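Membrane-bound protease PH1510 (Pyrococcus horikoshii, PDB 6M4B) cleaves proteins, preferentially near hydrophobic or aromatic residues, through the N-terminal protease domain of a membrane-bound serine protease that degrades casein and a stomatin homolog in vitro. Local coordinates at residues Y22-F27 with V60-Q65; S135-Q138 with N143-I146; I168-R173 with L179-G184. The protein carries 1 engineered substitution. All blocks are in the same frame, centred on the assembly; numbering follows the deposited sequence.

In the fold
From the N terminus, strand 9-16 of the parallel sheet leads into helix 21-36, and contact 1 sets this helix against helix 53-64 after the chain has passed through strand 41-47. Contact 2 comes later and closes the short turn between helices 123-139 and 144-152. Contact 3 closes another short connection, from edge strand 170-171 to the end of helix 175-182. The three follow one another in series, neither nested nor crossed. Contacts 1 and 2 meet where V60 and Q64 pack on L136, and both reach the second subunit of the dimer. Contact 3 lies across the chain's centre from contact 1, touching neither of the others.

Contact 1. Residues Y22-F27 with V60-Q65; sequences YTYDQF and VQRIQQ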
# COMPACT_ATOMS: atom_id res chain seq x y z
N TYR A 22 14.72 11.49 -1.46
CA TYR A 22 15.25 12.24 -0.34
C TYR A 22 14.09 12.69 0.55
O TYR A 22 14.19 12.59 1.78
CB TYR A 22 16.14 13.41 -0.83
CG TYR A 22 16.68 14.24 0.31
CD1 TYR A 22 17.55 13.68 1.27
CD2 TYR A 22 16.28 15.57 0.48
CE1 TYR A 22 18.02 14.44 2.35
CE2 TYR A 22 16.75 16.34 1.54
CZ TYR A 22 17.61 15.77 2.48
OH TYR A 22 18.04 16.57 3.52
N THR A 23 12.98 13.14 -0.05
CA THR A 23 11.72 13.39 0.72
C THR A 23 11.27 12.18 1.52
O THR A 23 10.97 12.31 2.69
CB THR A 23 10.56 13.82 -0.18
OG1 THR A 23 11.04 14.65 -1.24
CG2 THR A 23 9.52 14.56 0.63
N TYR A 24 11.36 10.99 0.95
CA TYR A 24 11.15 9.80 1.79
C TYR A 24 12.01 9.87 3.03
O TYR A 24 11.49 9.74 4.12
CB TYR A 24 11.34 8.43 1.08
CG TYR A 24 11.23 7.28 2.07
CD1 TYR A 24 10.01 6.83 2.53
CD2 TYR A 24 12.38 6.68 2.61
CE1 TYR A 24 9.92 5.79 3.48
CE2 TYR A 24 12.30 5.66 3.55
CZ TYR A 24 11.07 5.21 3.99
OH TYR A 24 11.02 4.18 4.94
N ASP A 25 13.34 10.03 2.88
CA ASP A 25 14.29 10.01 4.05
C ASP A 25 13.92 11.09 5.10
O ASP A 25 14.01 10.83 6.30
CB ASP A 25 15.76 10.22 3.65
CG ASP A 25 16.32 9.12 2.78
OD1 ASP A 25 15.98 7.93 2.96
OD2 ASP A 25 17.13 9.45 1.91
N GLN A 26 13.46 12.25 4.63
CA GLN A 26 12.97 13.30 5.52
C GLN A 26 11.77 12.82 6.37
O GLN A 26 11.85 12.87 7.59
CB GLN A 26 12.60 14.55 4.75
CG GLN A 26 13.76 15.20 4.00
CD GLN A 26 13.31 16.44 3.26
OE1 GLN A 26 13.07 16.41 2.04
NE2 GLN A 26 13.08 17.52 4.00
N PHE A 27 10.70 12.31 5.74
CA PHE A 27 9.56 11.71 6.47
C PHE A 27 10.02 10.59 7.35
O PHE A 27 9.56 10.46 8.50
CB PHE A 27 8.48 11.12 5.52
CG PHE A 27 7.51 12.13 4.97
CD1 PHE A 27 6.30 12.35 5.59
CD2 PHE A 27 7.76 12.79 3.80
CE1 PHE A 27 5.37 13.23 5.05
CE2 PHE A 27 6.84 13.69 3.26
CZ PHE A 27 5.63 13.89 3.89
N VAL A 60 3.74 7.11 1.82
CA VAL A 60 2.41 6.66 2.28
C VAL A 60 2.53 5.45 3.22
O VAL A 60 1.89 5.40 4.28
CB VAL A 60 1.48 6.34 1.11
CG1 VAL A 60 0.27 5.54 1.57
CG2 VAL A 60 1.03 7.63 0.44
N GLN A 61 3.33 4.48 2.81
CA GLN A 61 3.45 3.26 3.61
C GLN A 61 4.18 3.52 4.94
O GLN A 61 3.90 2.89 5.94
CB GLN A 61 4.13 2.13 2.82
CG GLN A 61 3.39 0.78 3.00
CD GLN A 61 4.27 -0.30 3.53
OE1 GLN A 61 5.33 -0.02 4.08
NE2 GLN A 61 3.82 -1.53 3.41
N ARG A 62 5.13 4.44 4.94
CA ARG A 62 5.77 4.81 6.22
C ARG A 62 4.76 5.41 7.21
O ARG A 62 4.74 5.04 8.38
CB ARG A 62 6.89 5.80 5.96
CG ARG A 62 7.71 6.18 7.17
CD ARG A 62 8.38 4.98 7.77
NE ARG A 62 9.10 5.32 8.97
CZ ARG A 62 8.65 5.21 10.22
NH1 ARG A 62 7.42 4.77 10.50
NH2 ARG A 62 9.48 5.54 11.21
N ILE A 63 3.91 6.30 6.71
CA ILE A 63 2.84 6.86 7.52
C ILE A 63 1.89 5.77 8.01
O ILE A 63 1.56 5.73 9.19
CB ILE A 63 2.10 7.95 6.74
CG1 ILE A 63 3.06 9.13 6.56
CG2 ILE A 63 0.81 8.37 7.44
CD1 ILE A 63 2.62 10.13 5.54
N GLN A 64 1.52 4.84 7.14
CA GLN A 64 0.58 3.82 7.55
C GLN A 64 1.10 2.91 8.65
O GLN A 64 0.30 2.41 9.42
CB GLN A 64 0.14 2.97 6.35
CG GLN A 64 -0.83 3.69 5.40
CD GLN A 64 -1.18 2.84 4.18
OE1 GLN A 64 -0.34 2.06 3.70
NE2 GLN A 64 -2.40 2.99 3.67
N GLN A 65 2.40 2.63 8.67
CA GLN A 65 3.05 1.80 9.70
C GLN A 65 3.49 2.63 10.92
O GLN A 65 4.05 2.08 11.83
CB GLN A 65 4.31 1.07 9.14
CG GLN A 65 4.16 0.22 7.87
CD GLN A 65 3.39 -1.07 8.09
OE1 GLN A 65 2.25 -1.07 8.55
NE2 GLN A 65 4.00 -2.19 7.73
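Y24 and F27, one turn apart on helix 21-36, face R62 and I63 of helix 53-64. The ring atom CE1 of Y24 lies 3.9 Å from R62 CB, and the phenol oxygen OH comes 4.0 Å from R62 CD, so the tyrosine rests against the aliphatic part of the arginine. The two side chains cross at about a right angle. With CG anti to the backbone N (chi1 174°), Y24 carries its ring across to the other helix. Deeper in, F27 CE1 meets I63 CD1 at 4.2 Å, an apolar touch between ring carbon and methyl. No hydrogen bond links the two segments, whose backbones come nearest at F27 and R62, 7.9 Å between CA atoms.

A second shell surrounds these groups. The R62 chain bends at chi2 (61°), and its guanidinium reaches further along the first helix: NE forms a salt bridge with D28, while NH2 forms a salt bridge with E35 and a hydrogen bond with T32 OG1. I59 packs against Y24 and F27, I88 of helix 84-90 against F27 and I63, and I15 of strand 9-16 against F27. The contact thus joins two helices of the ClpP/crotonase-type fold. Its chemistry is divided along R62: the stem supplies apolar surface to Y24, and the charged end supplies ionic links to the same helix, which probably limits the swing of the arginine.

Contact 2. Residues S135-Q138 with N143-I146; sequences SLAQ and NATI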
# COMPACT_ATOMS: atom_id res chain seq x y z
N SER A 135 -8.46 3.60 -2.71
CA SER A 135 -8.20 2.78 -1.58
C SER A 135 -7.74 3.63 -0.38
O SER A 135 -8.18 3.34 0.71
CB SER A 135 -7.14 1.73 -1.90
OG SER A 135 -5.82 2.23 -1.98
N LEU A 136 -6.88 4.64 -0.59
CA LEU A 136 -6.47 5.51 0.49
C LEU A 136 -7.69 6.26 1.06
O LEU A 136 -7.86 6.31 2.26
CB LEU A 136 -5.37 6.48 0.06
CG LEU A 136 -4.08 5.87 -0.51
CD1 LEU A 136 -3.13 6.98 -0.84
CD2 LEU A 136 -3.48 4.92 0.50
N ALA A 137 -8.59 6.72 0.18
CA ALA A 137 -9.82 7.31 0.63
C ALA A 137 -10.71 6.35 1.42
O ALA A 137 -11.18 6.70 2.49
CB ALA A 137 -10.60 7.92 -0.55
N GLN A 138 -10.94 5.15 0.89
CA GLN A 138 -11.82 4.18 1.55
C GLN A 138 -11.24 3.73 2.86
O GLN A 138 -11.96 3.56 3.80
CB GLN A 138 -12.12 2.95 0.68
CG GLN A 138 -12.67 3.29 -0.69
CD GLN A 138 -14.16 3.23 -0.75
OE1 GLN A 138 -14.85 3.25 0.29
NE2 GLN A 138 -14.69 3.17 -2.00
N ASN A 143 -13.82 10.72 1.09
CA ASN A 143 -14.64 10.61 -0.14
C ASN A 143 -13.86 10.03 -1.38
O ASN A 143 -13.02 10.66 -1.95
CB ASN A 143 -15.22 12.00 -0.43
CG ASN A 143 -16.29 11.96 -1.49
OD1 ASN A 143 -16.17 11.19 -2.44
ND2 ASN A 143 -17.23 12.90 -1.44
N ALA A 144 -14.12 8.78 -1.71
CA ALA A 144 -13.43 8.08 -2.80
C ALA A 144 -13.89 8.52 -4.21
O ALA A 144 -13.09 8.49 -5.13
CB ALA A 144 -13.63 6.59 -2.63
N THR A 145 -15.13 9.00 -4.34
CA THR A 145 -15.60 9.60 -5.58
C THR A 145 -14.79 10.84 -5.90
O THR A 145 -14.24 10.97 -7.01
CB THR A 145 -17.09 9.95 -5.44
OG1 THR A 145 -17.82 8.76 -5.23
CG2 THR A 145 -17.64 10.68 -6.67
N ILE A 146 -14.66 11.74 -4.92
CA ILE A 146 -13.85 12.95 -5.10
C ILE A 146 -12.41 12.60 -5.33
O ILE A 146 -11.77 13.19 -6.20
CB ILE A 146 -13.93 13.92 -3.89
CG1 ILE A 146 -15.32 14.56 -3.84
CG2 ILE A 146 -12.86 15.02 -3.96
CD1 ILE A 146 -15.64 15.50 -4.99
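A137 and A144 meet at the short turn between two consecutive helices of the ClpP/crotonase-type fold, where helix 123-139 gives way to helix 144-152. The close-packed side is built from small groups. A137 CB sits 3.6 Å from A144 CA and 3.9 Å from A144 CB, and the carbonyl O of N143 lies 3.9 Å from the same A137 methyl. Alanine at both positions lets the backbones come within 5.0 Å, measured between the A137 and A144 CA atoms. A137 is buried, its methyl directed at the first turn of the second helix.

The outer side is looser and belongs to Q138, which is exposed. Its chain bends at chi2 (-96°), bringing the amide over the A144 methyl; NE2 comes 3.6 Å from A144 CB, a packing contact across which no hydrogen bond is made. Q138 also packs on A131 of the second subunit, so this flank adjoins the dimer interface.

The turn is further tied by N143, whose ND2 donates to the carbonyl of Y165. N143 is the N-cap of helix 144-152: its OD1 accepts from I146 N at 3.0 Å in a nearly straight bond, N-H...O 175°, with the donor standing 54° out of the carbonyl plane.

Contact 3. Residues I168-R173 with L179-G184; sequences IEVVAR and LKKSNG
K181, near the end of helix 175-182, reaches over V170 to the backbone of V171, so that edge strand 170-171 and the helix after it are joined by hydrogen bonds and van der Waals contacts together.

The polar part is gathered at the lysine ammonium. K181 NZ donates to V171 O at 2.7 Å, almost in line with the carbonyl bond (166° at the oxygen). The chain is extended beyond CG, with chi2 at 165°, and this length carries NZ from the helix to the strand carbonyl. A water bridges the same two residues: it accepts from V171 N at 2.8 Å and from K181 NZ at 3.3 Å. V171 thus has its carbonyl bonded by the ammonium directly and its N-H by the water, which accepts from both donors. With E177 the ammonium makes a long, weak ion pair; E177 also makes a salt bridge with R173.

The van der Waals contacts lie under the lysine stem. V170 points toward the helix and spreads its two methyls over adjacent residues: CG1 touches K181 CB at 4.1 Å, and CG2 approaches the hydroxyl oxygen S182 OG at 3.5 Å. That oxygen is already engaged, hydrogen-bonding to the carbonyl of L178 one turn back. V171 turns its own side chain the other way, onto P159 and L163 of helix 159-164.

The strand is the outermost of the parallel sheet within this chain, with V170 and A172 bonded through their backbones to strand 94-97. Helix 175-182 covers the V170 side of it and also meets that neighbouring strand, where S182 packs on L94, while helix 159-164 lies against V171.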
# COMPACT_ATOMS: atom_id res chain seq x y z
N ILE A 168 -11.04 16.14 3.80
CA ILE A 168 -10.15 16.50 4.92
C ILE A 168 -10.99 16.64 6.20
O ILE A 168 -12.21 16.63 6.15
CB ILE A 168 -9.39 17.81 4.65
CG1 ILE A 168 -10.35 19.00 4.59
CG2 ILE A 168 -8.61 17.71 3.34
CD1 ILE A 168 -9.66 20.34 4.50
N GLU A 169 -10.31 16.79 7.32
CA GLU A 169 -10.97 16.84 8.61
C GLU A 169 -10.94 18.25 9.24
O GLU A 169 -11.85 18.57 9.96
CB GLU A 169 -10.40 15.78 9.57
CG GLU A 169 -10.67 14.33 9.17
CD GLU A 169 -9.78 13.88 8.02
OE1 GLU A 169 -10.30 13.45 6.97
OE2 GLU A 169 -8.54 13.95 8.17
N VAL A 170 -9.96 19.07 8.93
CA VAL A 170 -9.77 20.32 9.62
C VAL A 170 -9.33 21.42 8.69
O VAL A 170 -8.41 21.26 7.89
CB VAL A 170 -8.71 20.14 10.77
CG1 VAL A 170 -8.39 21.46 11.43
CG2 VAL A 170 -9.17 19.10 11.82
N VAL A 171 -10.01 22.56 8.79
CA VAL A 171 -9.45 23.84 8.28
C VAL A 171 -8.90 24.67 9.46
O VAL A 171 -9.66 24.99 10.40
CB VAL A 171 -10.53 24.67 7.56
CG1 VAL A 171 -9.91 25.95 6.97
CG2 VAL A 171 -11.18 23.82 6.49
N ALA A 172 -7.63 25.03 9.39
CA ALA A 172 -6.93 25.72 10.48
C ALA A 172 -5.87 26.71 10.02
O ALA A 172 -4.94 26.35 9.26
CB ALA A 172 -6.26 24.69 11.40
N ARG A 173 -5.96 27.92 10.61
CA ARG A 173 -5.10 29.07 10.31
C ARG A 173 -3.69 28.88 10.82
O ARG A 173 -2.79 29.43 10.24
CB ARG A 173 -5.63 30.30 11.01
CG ARG A 173 -7.07 30.70 10.69
CD ARG A 173 -7.48 31.98 11.42
NE ARG A 173 -6.99 32.10 12.81
CZ ARG A 173 -7.72 31.87 13.90
NH1 ARG A 173 -7.14 32.03 15.11
NH2 ARG A 173 -9.00 31.46 13.80
N LEU A 179 -4.51 22.14 16.51
CA LEU A 179 -4.58 21.44 17.81
C LEU A 179 -5.93 21.55 18.45
O LEU A 179 -6.51 20.54 18.83
CB LEU A 179 -3.51 21.94 18.78
CG LEU A 179 -2.07 21.63 18.32
CD1 LEU A 179 -1.07 22.36 19.23
CD2 LEU A 179 -1.75 20.14 18.26
N LYS A 180 -6.49 22.75 18.47
CA LYS A 180 -7.80 22.95 19.09
C LYS A 180 -8.92 22.17 18.40
O LYS A 180 -9.71 21.49 19.04
CB LYS A 180 -8.08 24.45 19.12
CG LYS A 180 -9.33 24.93 19.84
CD LYS A 180 -9.42 26.47 19.69
CE LYS A 180 -10.83 27.00 19.39
NZ LYS A 180 -11.61 27.26 20.62
N LYS A 181 -9.03 22.29 17.08
CA LYS A 181 -10.13 21.59 16.35
C LYS A 181 -9.90 20.08 16.19
O LYS A 181 -10.86 19.33 15.97
CB LYS A 181 -10.29 22.19 14.96
CG LYS A 181 -10.82 23.62 14.97
CD LYS A 181 -10.62 24.30 13.63
CE LYS A 181 -11.62 25.41 13.39
NZ LYS A 181 -11.72 25.73 11.94
N SER A 182 -8.63 19.66 16.24
CA SER A 182 -8.28 18.25 16.08
C SER A 182 -8.46 17.50 17.40
O SER A 182 -8.57 16.25 17.41
CB SER A 182 -6.87 18.06 15.58
OG SER A 182 -6.75 18.53 14.25
N ASN A 183 -8.47 18.24 18.51
CA ASN A 183 -8.52 17.62 19.84
C ASN A 183 -9.78 16.82 20.01
O ASN A 183 -10.84 17.33 19.78
CB ASN A 183 -8.49 18.72 20.91
CG ASN A 183 -8.39 18.17 22.30
OD1 ASN A 183 -7.87 17.08 22.53
ND2 ASN A 183 -8.80 18.95 23.25
N GLY A 184 -9.67 15.57 20.43
CA GLY A 184 -10.82 14.65 20.58
C GLY A 184 -11.29 13.91 19.33
O GLY A 184 -12.23 13.12 19.41
O HOH W 1 -12.32 22.91 10.38